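Long-range contacts in multicopper oxidase type 1 (Nitrosomonas europaea, PDB 3G5W), which binds a mononuclear copper and copper-oxygen clusters and probably acts as an oxidoreductase of the two-domain, laccase-like multicopper oxidase kind: residues P293-E298 with K311-E316; D145-W150 with P160-D165; P245-I250 with E275-D280; H61-R66 with Y90-E95. All blocks are in the same frame, centred on the assembly; numbering follows the deposited sequence.

Contact 1: residues P293-E298 with K311-E316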
# COMPACT_ATOMS: atom_id res chain seq x y z
N PRO A 293 3.46 3.23 -32.41
CA PRO A 293 3.67 4.55 -31.80
C PRO A 293 2.40 5.07 -31.12
O PRO A 293 1.29 4.68 -31.49
CB PRO A 293 4.03 5.45 -32.99
CG PRO A 293 4.47 4.50 -34.07
CD PRO A 293 3.59 3.30 -33.88
N ASP A 294 2.59 5.93 -30.11
CA ASP A 294 1.51 6.59 -29.36
C ASP A 294 0.72 5.70 -28.39
O ASP A 294 -0.37 6.09 -27.94
CB ASP A 294 0.56 7.33 -30.32
CG ASP A 294 0.06 8.66 -29.75
OD1 ASP A 294 0.72 9.21 -28.84
OD2 ASP A 294 -0.97 9.16 -30.23
N PHE A 295 1.25 4.52 -28.06
CA PHE A 295 0.60 3.63 -27.09
C PHE A 295 0.62 4.18 -25.66
O PHE A 295 -0.17 3.76 -24.80
CB PHE A 295 1.22 2.22 -27.14
CG PHE A 295 0.62 1.27 -26.13
CD1 PHE A 295 1.29 0.99 -24.94
CD2 PHE A 295 -0.63 0.70 -26.36
CE1 PHE A 295 0.73 0.13 -23.99
CE2 PHE A 295 -1.20 -0.16 -25.41
CZ PHE A 295 -0.51 -0.44 -24.22
N TYR A 296 1.52 5.13 -25.40
CA TYR A 296 1.56 5.83 -24.11
C TYR A 296 1.22 7.31 -24.32
O TYR A 296 1.52 8.15 -23.47
CB TYR A 296 2.93 5.67 -23.42
CG TYR A 296 3.32 4.22 -23.25
CD1 TYR A 296 2.78 3.46 -22.21
CD2 TYR A 296 4.21 3.60 -24.13
CE1 TYR A 296 3.12 2.12 -22.05
CE2 TYR A 296 4.55 2.26 -23.97
CZ TYR A 296 4.00 1.53 -22.93
OH TYR A 296 4.31 0.21 -22.76
N TYR A 297 0.56 7.60 -25.44
CA TYR A 297 0.23 8.97 -25.84
C TYR A 297 1.49 9.83 -26.00
O TYR A 297 1.42 11.05 -25.95
CB TYR A 297 -0.72 9.65 -24.84
CG TYR A 297 -2.19 9.36 -25.06
CD1 TYR A 297 -2.79 9.57 -26.31
CD2 TYR A 297 -2.99 8.91 -24.02
CE1 TYR A 297 -4.16 9.33 -26.50
CE2 TYR A 297 -4.36 8.66 -24.20
CZ TYR A 297 -4.93 8.87 -25.44
OH TYR A 297 -6.27 8.62 -25.63
N GLU A 298 2.64 9.18 -26.20
CA GLU A 298 3.91 9.90 -26.27
C GLU A 298 4.04 10.77 -27.52
O GLU A 298 4.75 11.77 -27.52
CB GLU A 298 5.11 8.94 -26.12
CG GLU A 298 5.49 8.17 -27.37
CD GLU A 298 4.67 6.90 -27.61
OE1 GLU A 298 4.96 6.21 -28.61
OE2 GLU A 298 3.75 6.59 -26.82
N LYS A 311 -6.66 5.93 -32.80
CA LYS A 311 -7.04 4.64 -33.36
C LYS A 311 -6.33 3.48 -32.65
O LYS A 311 -6.78 2.34 -32.70
CB LYS A 311 -6.77 4.59 -34.87
CG LYS A 311 -7.65 5.53 -35.70
CD LYS A 311 -7.33 5.37 -37.19
CE LYS A 311 -8.06 6.41 -38.05
NZ LYS A 311 -9.40 5.93 -38.50
N VAL A 312 -5.21 3.78 -31.99
CA VAL A 312 -4.49 2.79 -31.19
C VAL A 312 -5.37 2.22 -30.06
O VAL A 312 -5.33 1.02 -29.78
CB VAL A 312 -3.19 3.38 -30.59
CG1 VAL A 312 -2.48 2.37 -29.66
CG2 VAL A 312 -2.24 3.86 -31.71
N PHE A 313 -6.18 3.08 -29.44
CA PHE A 313 -7.02 2.71 -28.29
C PHE A 313 -8.48 2.40 -28.64
O PHE A 313 -9.25 1.98 -27.78
CB PHE A 313 -6.97 3.80 -27.22
CG PHE A 313 -5.59 4.10 -26.72
CD1 PHE A 313 -4.75 3.07 -26.31
CD2 PHE A 313 -5.14 5.41 -26.65
CE1 PHE A 313 -3.46 3.34 -25.84
CE2 PHE A 313 -3.85 5.69 -26.18
CZ PHE A 313 -3.01 4.65 -25.77
N LYS A 314 -8.85 2.62 -29.90
CA LYS A 314 -10.23 2.45 -30.33
C LYS A 314 -10.64 0.98 -30.36
O LYS A 314 -9.90 0.12 -30.86
CB LYS A 314 -10.45 3.09 -31.71
CG LYS A 314 -11.91 3.19 -32.09
CD LYS A 314 -12.13 4.21 -33.20
CE LYS A 314 -13.60 4.24 -33.60
NZ LYS A 314 -14.46 4.76 -32.49
N GLY A 315 -11.82 0.69 -29.82
CA GLY A 315 -12.36 -0.67 -29.86
C GLY A 315 -13.35 -0.84 -31.00
O GLY A 315 -13.38 -0.04 -31.94
N GLU A 316 -14.15 -1.91 -30.92
CA GLU A 316 -15.19 -2.17 -31.90
C GLU A 316 -16.56 -1.92 -31.27
O GLU A 316 -16.82 -2.40 -30.16
CB GLU A 316 -15.10 -3.61 -32.41
CG GLU A 316 -13.85 -3.89 -33.26
CD GLU A 316 -13.46 -5.37 -33.30
OE1 GLU A 316 -13.82 -6.12 -32.36
OE2 GLU A 316 -12.79 -5.77 -34.28

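Contact 2: residues D145-W150 with P160-D165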
# COMPACT_ATOMS: atom_id res chain seq x y z
N ASP A 145 -6.89 -3.24 -13.22
CA ASP A 145 -7.06 -4.63 -12.80
C ASP A 145 -8.46 -5.11 -13.20
O ASP A 145 -9.45 -4.41 -12.97
CB ASP A 145 -6.86 -4.73 -11.28
CG ASP A 145 -5.68 -3.90 -10.80
OD1 ASP A 145 -4.54 -4.30 -11.08
OD2 ASP A 145 -5.88 -2.85 -10.17
N TRP A 146 -8.54 -6.29 -13.82
CA TRP A 146 -9.79 -6.74 -14.44
C TRP A 146 -10.25 -8.08 -13.89
O TRP A 146 -9.43 -8.91 -13.54
CB TRP A 146 -9.64 -6.85 -15.97
CG TRP A 146 -9.08 -5.62 -16.65
CD1 TRP A 146 -7.78 -5.18 -16.64
CD2 TRP A 146 -9.80 -4.68 -17.47
NE1 TRP A 146 -7.65 -4.03 -17.38
CE2 TRP A 146 -8.87 -3.69 -17.90
CE3 TRP A 146 -11.14 -4.57 -17.87
CZ2 TRP A 146 -9.24 -2.62 -18.72
CZ3 TRP A 146 -11.50 -3.50 -18.69
CH2 TRP A 146 -10.56 -2.53 -19.10
N VAL A 147 -11.57 -8.27 -13.84
CA VAL A 147 -12.19 -9.54 -13.43
C VAL A 147 -12.89 -10.17 -14.64
O VAL A 147 -13.99 -9.75 -15.02
CB VAL A 147 -13.21 -9.32 -12.28
CG1 VAL A 147 -13.84 -10.65 -11.83
CG2 VAL A 147 -12.54 -8.64 -11.07
N SER A 148 -12.26 -11.17 -15.26
CA SER A 148 -12.72 -11.71 -16.54
C SER A 148 -14.10 -12.40 -16.50
O SER A 148 -14.76 -12.51 -17.54
CB SER A 148 -11.68 -12.64 -17.17
OG SER A 148 -11.62 -13.88 -16.50
N SER A 149 -14.52 -12.84 -15.32
CA SER A 149 -15.84 -13.47 -15.18
C SER A 149 -16.98 -12.52 -15.54
O SER A 149 -18.09 -12.96 -15.86
CB SER A 149 -16.04 -14.03 -13.77
OG SER A 149 -16.22 -12.98 -12.83
N TRP A 150 -16.71 -11.21 -15.51
CA TRP A 150 -17.72 -10.21 -15.87
C TRP A 150 -17.48 -9.57 -17.24
O TRP A 150 -18.18 -8.62 -17.61
CB TRP A 150 -17.82 -9.11 -14.80
CG TRP A 150 -18.11 -9.64 -13.42
CD1 TRP A 150 -17.26 -9.63 -12.34
CD2 TRP A 150 -19.33 -10.26 -12.96
NE1 TRP A 150 -17.87 -10.20 -11.25
CE2 TRP A 150 -19.13 -10.60 -11.60
CE3 TRP A 150 -20.56 -10.56 -13.57
CZ2 TRP A 150 -20.13 -11.22 -10.83
CZ3 TRP A 150 -21.55 -11.18 -12.80
CH2 TRP A 150 -21.33 -11.50 -11.45
N PRO A 160 -18.02 -8.72 -3.80
CA PRO A 160 -17.29 -9.72 -3.02
C PRO A 160 -17.30 -11.10 -3.67
O PRO A 160 -18.35 -11.56 -4.13
CB PRO A 160 -18.03 -9.74 -1.68
CG PRO A 160 -18.55 -8.37 -1.55
CD PRO A 160 -18.98 -8.00 -2.95
N GLY A 161 -16.13 -11.74 -3.70
CA GLY A 161 -15.96 -13.04 -4.34
C GLY A 161 -15.29 -12.96 -5.71
O GLY A 161 -14.88 -13.98 -6.26
N ASP A 162 -15.21 -11.75 -6.26
CA ASP A 162 -14.58 -11.54 -7.57
C ASP A 162 -13.14 -12.04 -7.57
O ASP A 162 -12.41 -11.90 -6.57
CB ASP A 162 -14.61 -10.06 -7.95
CG ASP A 162 -15.91 -9.66 -8.63
OD1 ASP A 162 -16.79 -10.53 -8.83
OD2 ASP A 162 -16.05 -8.47 -8.95
N VAL A 163 -12.73 -12.61 -8.70
CA VAL A 163 -11.36 -13.07 -8.86
C VAL A 163 -10.69 -12.25 -9.95
O VAL A 163 -11.04 -12.35 -11.13
CB VAL A 163 -11.28 -14.60 -9.15
CG1 VAL A 163 -9.85 -15.04 -9.30
CG2 VAL A 163 -11.96 -15.40 -8.02
N PHE A 164 -9.75 -11.40 -9.54
CA PHE A 164 -9.01 -10.58 -10.51
C PHE A 164 -8.03 -11.49 -11.23
O PHE A 164 -7.38 -12.32 -10.61
CB PHE A 164 -8.28 -9.43 -9.81
CG PHE A 164 -9.19 -8.33 -9.35
CD1 PHE A 164 -9.41 -7.22 -10.16
CD2 PHE A 164 -9.82 -8.40 -8.11
CE1 PHE A 164 -10.26 -6.19 -9.74
CE2 PHE A 164 -10.68 -7.38 -7.69
CZ PHE A 164 -10.89 -6.28 -8.50
N ASP A 165 -7.93 -11.33 -12.55
CA ASP A 165 -7.08 -12.23 -13.33
C ASP A 165 -6.38 -11.62 -14.54
O ASP A 165 -5.58 -12.29 -15.18
CB ASP A 165 -7.84 -13.50 -13.74
CG ASP A 165 -9.18 -13.22 -14.39
OD1 ASP A 165 -9.51 -12.04 -14.67
OD2 ASP A 165 -9.91 -14.20 -14.63
O HOH W 1 -12.57 -13.60 -13.05
O HOH W 2 -14.63 -13.77 -10.38

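Contact 3: residues P245-I250 with E275-D280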
# COMPACT_ATOMS: atom_id res chain seq x y z
N PRO A 245 22.61 2.36 -21.65
CA PRO A 245 22.12 1.53 -22.76
C PRO A 245 22.01 0.04 -22.47
O PRO A 245 22.96 -0.58 -21.96
CB PRO A 245 23.12 1.82 -23.89
CG PRO A 245 23.59 3.21 -23.60
CD PRO A 245 23.72 3.24 -22.09
N GLY A 246 20.84 -0.51 -22.79
CA GLY A 246 20.53 -1.92 -22.64
C GLY A 246 19.06 -2.18 -22.95
O GLY A 246 18.38 -1.32 -23.50
N LEU A 247 18.60 -3.39 -22.63
CA LEU A 247 17.19 -3.73 -22.68
C LEU A 247 16.75 -3.96 -21.24
O LEU A 247 17.32 -4.80 -20.53
CB LEU A 247 16.94 -4.97 -23.55
CG LEU A 247 17.40 -4.87 -25.02
CD1 LEU A 247 17.17 -6.17 -25.77
CD2 LEU A 247 16.72 -3.70 -25.76
N TRP A 248 15.75 -3.19 -20.80
CA TRP A 248 15.43 -3.07 -19.38
C TRP A 248 13.95 -3.29 -19.09
O TRP A 248 13.09 -2.63 -19.68
CB TRP A 248 15.82 -1.69 -18.88
CG TRP A 248 17.25 -1.31 -19.12
CD1 TRP A 248 17.72 -0.43 -20.05
CD2 TRP A 248 18.39 -1.83 -18.43
NE1 TRP A 248 19.09 -0.34 -19.96
CE2 TRP A 248 19.53 -1.19 -18.98
CE3 TRP A 248 18.56 -2.76 -17.39
CZ2 TRP A 248 20.83 -1.47 -18.53
CZ3 TRP A 248 19.85 -3.03 -16.95
CH2 TRP A 248 20.97 -2.38 -17.51
N MET A 249 13.66 -4.20 -18.17
CA MET A 249 12.28 -4.44 -17.77
C MET A 249 11.74 -3.29 -16.95
O MET A 249 12.45 -2.69 -16.14
CB MET A 249 12.17 -5.72 -16.92
CG MET A 249 12.59 -7.00 -17.61
SD MET A 249 11.79 -7.36 -19.20
CE MET A 249 10.06 -7.29 -18.76
N ILE A 250 10.47 -2.97 -17.18
CA ILE A 250 9.67 -2.22 -16.23
C ILE A 250 8.39 -3.02 -16.01
O ILE A 250 7.74 -3.44 -16.97
CB ILE A 250 9.40 -0.75 -16.68
CG1 ILE A 250 8.15 -0.19 -15.99
CG2 ILE A 250 9.29 -0.64 -18.19
CD1 ILE A 250 8.06 1.31 -16.09
N GLU A 275 18.31 2.53 -28.50
CA GLU A 275 18.67 2.30 -29.90
C GLU A 275 20.13 1.87 -30.05
O GLU A 275 20.47 1.18 -31.01
CB GLU A 275 18.34 3.51 -30.78
CG GLU A 275 19.01 4.80 -30.41
CD GLU A 275 18.73 5.90 -31.43
OE1 GLU A 275 17.54 6.20 -31.70
OE2 GLU A 275 19.71 6.48 -31.96
N GLU A 276 20.98 2.25 -29.09
CA GLU A 276 22.40 1.89 -29.09
C GLU A 276 22.65 0.38 -29.08
O GLU A 276 23.58 -0.10 -29.75
CB GLU A 276 23.13 2.56 -27.92
CG GLU A 276 23.36 4.07 -28.07
CD GLU A 276 22.19 4.92 -27.57
OE1 GLU A 276 22.29 6.16 -27.65
OE2 GLU A 276 21.18 4.36 -27.09
N VAL A 277 21.84 -0.38 -28.33
CA VAL A 277 22.04 -1.84 -28.24
C VAL A 277 21.23 -2.65 -29.25
O VAL A 277 21.53 -3.82 -29.50
CB VAL A 277 21.83 -2.40 -26.79
CG1 VAL A 277 22.69 -1.63 -25.78
CG2 VAL A 277 20.37 -2.39 -26.39
N GLY A 278 20.19 -2.04 -29.82
CA GLY A 278 19.34 -2.72 -30.80
C GLY A 278 18.49 -3.81 -30.20
O GLY A 278 18.57 -4.10 -29.00
N ILE A 279 17.65 -4.43 -31.02
CA ILE A 279 16.75 -5.47 -30.54
C ILE A 279 17.05 -6.85 -31.15
O ILE A 279 16.33 -7.82 -30.89
CB ILE A 279 15.26 -5.07 -30.73
CG1 ILE A 279 14.92 -4.86 -32.22
CG2 ILE A 279 14.94 -3.82 -29.92
CD1 ILE A 279 13.43 -4.91 -32.52
N ASP A 280 18.11 -6.93 -31.94
CA ASP A 280 18.46 -8.18 -32.63
C ASP A 280 19.25 -9.11 -31.72
O ASP A 280 20.47 -9.28 -31.87
CB ASP A 280 19.23 -7.88 -33.93
CG ASP A 280 19.15 -9.02 -34.94
OD1 ASP A 280 18.56 -10.09 -34.63
OD2 ASP A 280 19.66 -8.85 -36.07

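Contact 4: residues H61-R66 with Y90-E95. With C1O (Cu-O linkage), chain L; C2O (Cu-O-Cu linkage), chain K.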
# COMPACT_ATOMS: atom_id res chain seq x y z
N HIS A 61 -10.74 14.12 -11.86
CA HIS A 61 -9.94 13.81 -10.66
C HIS A 61 -8.67 14.65 -10.61
O HIS A 61 -7.77 14.47 -11.42
CB HIS A 61 -9.57 12.33 -10.64
CG HIS A 61 -8.91 11.89 -9.36
ND1 HIS A 61 -9.30 10.77 -8.67
CD2 HIS A 61 -7.90 12.45 -8.63
CE1 HIS A 61 -8.56 10.64 -7.58
NE2 HIS A 61 -7.70 11.64 -7.54
N GLY A 62 -8.61 15.55 -9.63
CA GLY A 62 -7.49 16.47 -9.49
C GLY A 62 -7.87 17.90 -9.82
O GLY A 62 -7.13 18.84 -9.48
N MET A 63 -9.00 18.08 -10.49
CA MET A 63 -9.51 19.42 -10.76
C MET A 63 -10.18 19.94 -9.49
O MET A 63 -11.10 19.31 -8.97
CB MET A 63 -10.50 19.43 -11.94
CG MET A 63 -9.88 19.19 -13.32
SD MET A 63 -8.64 20.43 -13.81
CE MET A 63 -7.13 19.62 -13.30
N LEU A 64 -9.71 21.09 -9.01
CA LEU A 64 -10.21 21.73 -7.79
C LEU A 64 -11.65 22.20 -7.90
O LEU A 64 -12.34 22.31 -6.89
CB LEU A 64 -9.31 22.91 -7.42
CG LEU A 64 -8.32 22.85 -6.25
CD1 LEU A 64 -8.04 21.44 -5.73
CD2 LEU A 64 -7.03 23.59 -6.58
N GLN A 65 -12.10 22.49 -9.13
CA GLN A 65 -13.47 22.97 -9.38
C GLN A 65 -13.81 24.19 -8.51
O GLN A 65 -14.84 24.21 -7.83
CB GLN A 65 -14.50 21.84 -9.19
CG GLN A 65 -14.28 20.58 -10.03
CD GLN A 65 -14.70 20.71 -11.49
OE1 GLN A 65 -14.52 19.79 -12.28
NE2 GLN A 65 -15.27 21.86 -11.84
N ARG A 66 -12.94 25.20 -8.53
CA ARG A 66 -13.14 26.39 -7.71
C ARG A 66 -14.35 27.19 -8.20
O ARG A 66 -14.35 27.71 -9.31
CB ARG A 66 -11.87 27.25 -7.66
CG ARG A 66 -10.66 26.50 -7.10
CD ARG A 66 -9.44 27.40 -6.97
NE ARG A 66 -9.44 28.10 -5.69
CZ ARG A 66 -8.90 27.63 -4.57
NH1 ARG A 66 -8.28 26.45 -4.56
NH2 ARG A 66 -8.96 28.35 -3.46
N TYR A 90 -19.88 19.89 -18.92
CA TYR A 90 -18.98 20.26 -17.83
C TYR A 90 -18.18 21.50 -18.19
O TYR A 90 -17.67 21.61 -19.31
CB TYR A 90 -18.03 19.10 -17.50
CG TYR A 90 -18.76 17.86 -17.02
CD1 TYR A 90 -19.05 17.70 -15.66
CD2 TYR A 90 -19.15 16.87 -17.90
CE1 TYR A 90 -19.71 16.57 -15.21
CE2 TYR A 90 -19.83 15.73 -17.45
CZ TYR A 90 -20.10 15.59 -16.10
OH TYR A 90 -20.77 14.49 -15.65
N LYS A 91 -18.09 22.44 -17.25
CA LYS A 91 -17.33 23.68 -17.42
C LYS A 91 -16.44 23.92 -16.22
O LYS A 91 -16.92 24.08 -15.10
CB LYS A 91 -18.27 24.87 -17.63
CG LYS A 91 -18.81 24.99 -19.05
CD LYS A 91 -19.71 26.20 -19.20
CE LYS A 91 -20.21 26.32 -20.64
NZ LYS A 91 -19.21 26.99 -21.53
N PHE A 92 -15.13 23.94 -16.45
CA PHE A 92 -14.19 24.14 -15.36
C PHE A 92 -12.91 24.81 -15.85
O PHE A 92 -12.57 24.74 -17.04
CB PHE A 92 -13.89 22.81 -14.63
CG PHE A 92 -13.39 21.71 -15.54
CD1 PHE A 92 -12.02 21.54 -15.75
CD2 PHE A 92 -14.28 20.85 -16.17
CE1 PHE A 92 -11.54 20.53 -16.58
CE2 PHE A 92 -13.81 19.83 -17.01
CZ PHE A 92 -12.44 19.67 -17.22
N LYS A 93 -12.22 25.50 -14.95
CA LYS A 93 -10.88 26.01 -15.22
C LYS A 93 -9.88 24.87 -14.98
O LYS A 93 -10.02 24.13 -14.01
CB LYS A 93 -10.55 27.21 -14.32
CG LYS A 93 -9.25 27.94 -14.68
CD LYS A 93 -9.03 29.20 -13.84
CE LYS A 93 -9.88 30.39 -14.29
NZ LYS A 93 -9.67 30.79 -15.72
N ALA A 94 -8.89 24.74 -15.86
CA ALA A 94 -7.89 23.68 -15.71
C ALA A 94 -6.88 24.09 -14.65
O ALA A 94 -5.97 24.88 -14.91
CB ALA A 94 -7.21 23.40 -17.04
N GLU A 95 -7.08 23.57 -13.44
CA GLU A 95 -6.22 23.87 -12.31
C GLU A 95 -6.44 22.87 -11.17
O GLU A 95 -7.57 22.44 -10.93
CB GLU A 95 -6.42 25.31 -11.81
CG GLU A 95 -7.86 25.68 -11.50
CD GLU A 95 -8.03 27.07 -10.92
OE1 GLU A 95 -7.06 27.87 -10.96
OE2 GLU A 95 -9.13 27.38 -10.41
CU4 C1O L . -11.68 13.11 -7.31
O3 C1O L . -10.66 15.60 -7.36
CU2 C2O K . -14.59 10.62 -5.96
CU3 C2O K . -10.79 9.49 -9.05
O1 C2O K . -13.21 9.97 -7.22
O HOH W 3 -10.30 23.13 -11.51
O HOH W 4 -10.96 25.48 -10.50

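Contact 1: residues P293-E298 with K311-E316
F295 O is held by one hydrogen bond, from N170 ND2, and by the rim of the F313 ring, which points CZ at it from 3.1 Å and CE1 from 3.5 Å with the oxygen near the ring plane. The same ring edge continues round to Y297. There F313 CE2 stands over one face of the phenol, 3.4 Å from Y297 CZ and displaced toward the hydroxyl end, in an edge-to-face pair with the planes 68° apart. F313 reaches both partners because its CG lies anti to its own carbonyl carbon (chi1 -58°). On another flank F313 CE1 lies 3.9 Å from F295 CD2 in an oblique ring pair, and V312 CG1 touches the edge of the F295 ring at CD2. A type I turn, closed by Y297 N to D294 O, presents F295 and Y297. E298 braces it: OE1 accepts D294 N at 2.8 Å from above the carboxylate plane, and OE2 accepts Y296 N at 3.0 Å nearly along its C-O axis. The Y297 hydroxyl bonds A33 O. An alanine at Y297 would take away the ring face under F313 CE2 and this hydroxyl bond, and would probably loosen the seat of F313. Y296 pairs through its backbone with I140 and F313 with V31, so the cluster joins the sheet of strand 137-146 to the loop before strand 35-39. Across the contact the attraction is aromatic and dispersive; the weakly positive C-H rim of F313 is likely to be drawn both to the carbonyl oxygen and to the pi cloud.

Contact 2: residues D145-W150 with P160-D165
Four hydrogen bonds join the segments. D165 N donates to W146 O at 3.0 Å, nearly along the C=O axis. The D165 carboxylate then takes S148 in a two-pronged grip, its OD1 accepting S148 N at 2.9 Å and its OD2 accepting S148 OG at 2.6 Å, both with syn lone pairs, which fixes the rotation of both side chains. Farther along, W150 NE1 points at D162 OD1 2.7 Å away in an almost straight bond (178°), in the indole plane but above that of the carboxylate. Water adds two bridges: one molecule accepts S149 N and donates to V163 O and D165 OD2, while another accepts V163 N and lies 3.0 Å from S149 OG. The apolar part is a CH-pi contact, with V147 CG2 over the centre of the F164 ring, 3.6 Å from its centroid. D145 CB rests against F164 CD1 at 3.7 Å. M114 of helix 108-114, which carries the copper ligand H111, packs against V147, W150 and D162, and P160 of the third subunit touches V163 and D165. The contact thus closes the long connection between the antiparallel strands 137-146 and 166-169, the latter the outermost strand of a sheet in the second cupredoxin fold.

Contact 3: residues P245-I250 with E275-D280
At one end of the five-stranded sheet in the second cupredoxin fold, the turn after strand 269-274 folds against the start of its antiparallel neighbour, strand 247-252, which runs on to the copper-cluster residues H251 and H253. The contact is apolar, and V277 is its centre. Its two methyl groups straddle the G246 backbone: CG1, anti to its own carbonyl carbon (chi1 -53°), lies 3.7 Å from G246 N, and CG2, in the crowded position between backbone N and carbonyl carbon, lies 3.7 Å from G246 O. Both branches therefore sit on main chain as well as on side chains. Glycine suits the site, since a CB on G246 would clash with the W248 indole at CZ2. On one flank P245 CB meets V277 CG1 at 4.0 Å and E276 CB at 4.1 Å, so only the root of the glutamate takes part; the E276 carboxylate turns to K184 N through OE1. On the other flank L247 and V277 run alongside each other head to tail, bringing L247 CD2 to 3.9 Å from V277 CG2. The third subunit closes over this corner, its W69 packing on L247, W248 and V277, so the patch formed by the strand start and the turn also belongs to the trimer interface. H281 packs on L247, and its NE2 makes weak hydrogen bonds to the carbonyl oxygens of V277 and G278. An L247 methyl meets the second of these carbonyls as well: with CG anti to the carbonyl carbon (chi1 -59°) and the chain extended at chi2, L247 CD2 ends 3.8 Å from G278 O.

Contact 4: residues H61-R66 with Y90-E95
The close-packed part of the contact surrounds M63, whose side chain, bent at chi2 and chi3, crosses F92 at about a right angle. M63 CG lies 3.9 Å from F92 CE1, and the sulfur makes an oblique Met-aromatic contact, 5.0 Å from the ring centroid. M63 SD also takes a weak hydrogen bond from E95 N at 3.5 Å. The firmest direct link is L64 N to E95 O, 3.2 Å long and nearly straight (170°), in the carbonyl plane. A water gives E95 O its second bond; the same molecule accepts Q65 N and donates to K93 O. On the F92 side, Q65 NE2, which bonds T68 OG1, rests 3.3 Å from F92 CB. An alanine at F92 would remove the ring that meets M63 CG and SD, and would probably leave the methionine less firmly placed. Toward R66 the fit is looser. E95 reaches out with an extended chain, yet of R66 its OE2 meets just the aliphatic part, nearest at CD, 3.5 Å away, and the guanidinium goes instead to a salt bridge with D243 of the second subunit. A second water spans the gap, accepting R66 N and donating to E95 OE2 at 2.6 Å. At its other end the loop enters the copper site: H61 ND1 binds CU3 at 2.0 Å, alongside H103 of the same chain and H253 of the second subunit, and G62 N donates to the oxygen of the Cu-O group. This is the trinuclear copper cluster characteristic of multicopper oxidases, here built between two subunits.

From the N terminus, contact 4 comes first, closing the loop that leaves strand 59-61 onto the end of strand 87-93 in the first cupredoxin fold. Contact 2 follows, closing the connection between strands 137-146 and 166-169; contact 3 then fastens the turn after strand 269-274 to the start of strand 247-252. Contact 1 comes last, bringing residues on either side of strand 306-308 together where the chain returns to the first sheets. All four are in series; none nests or crosses. Contacts 3 and 4 lie farthest apart, centres about 40 Å, yet the trimer relates them: Q65 of contact 4 packs on W248 of the second subunit.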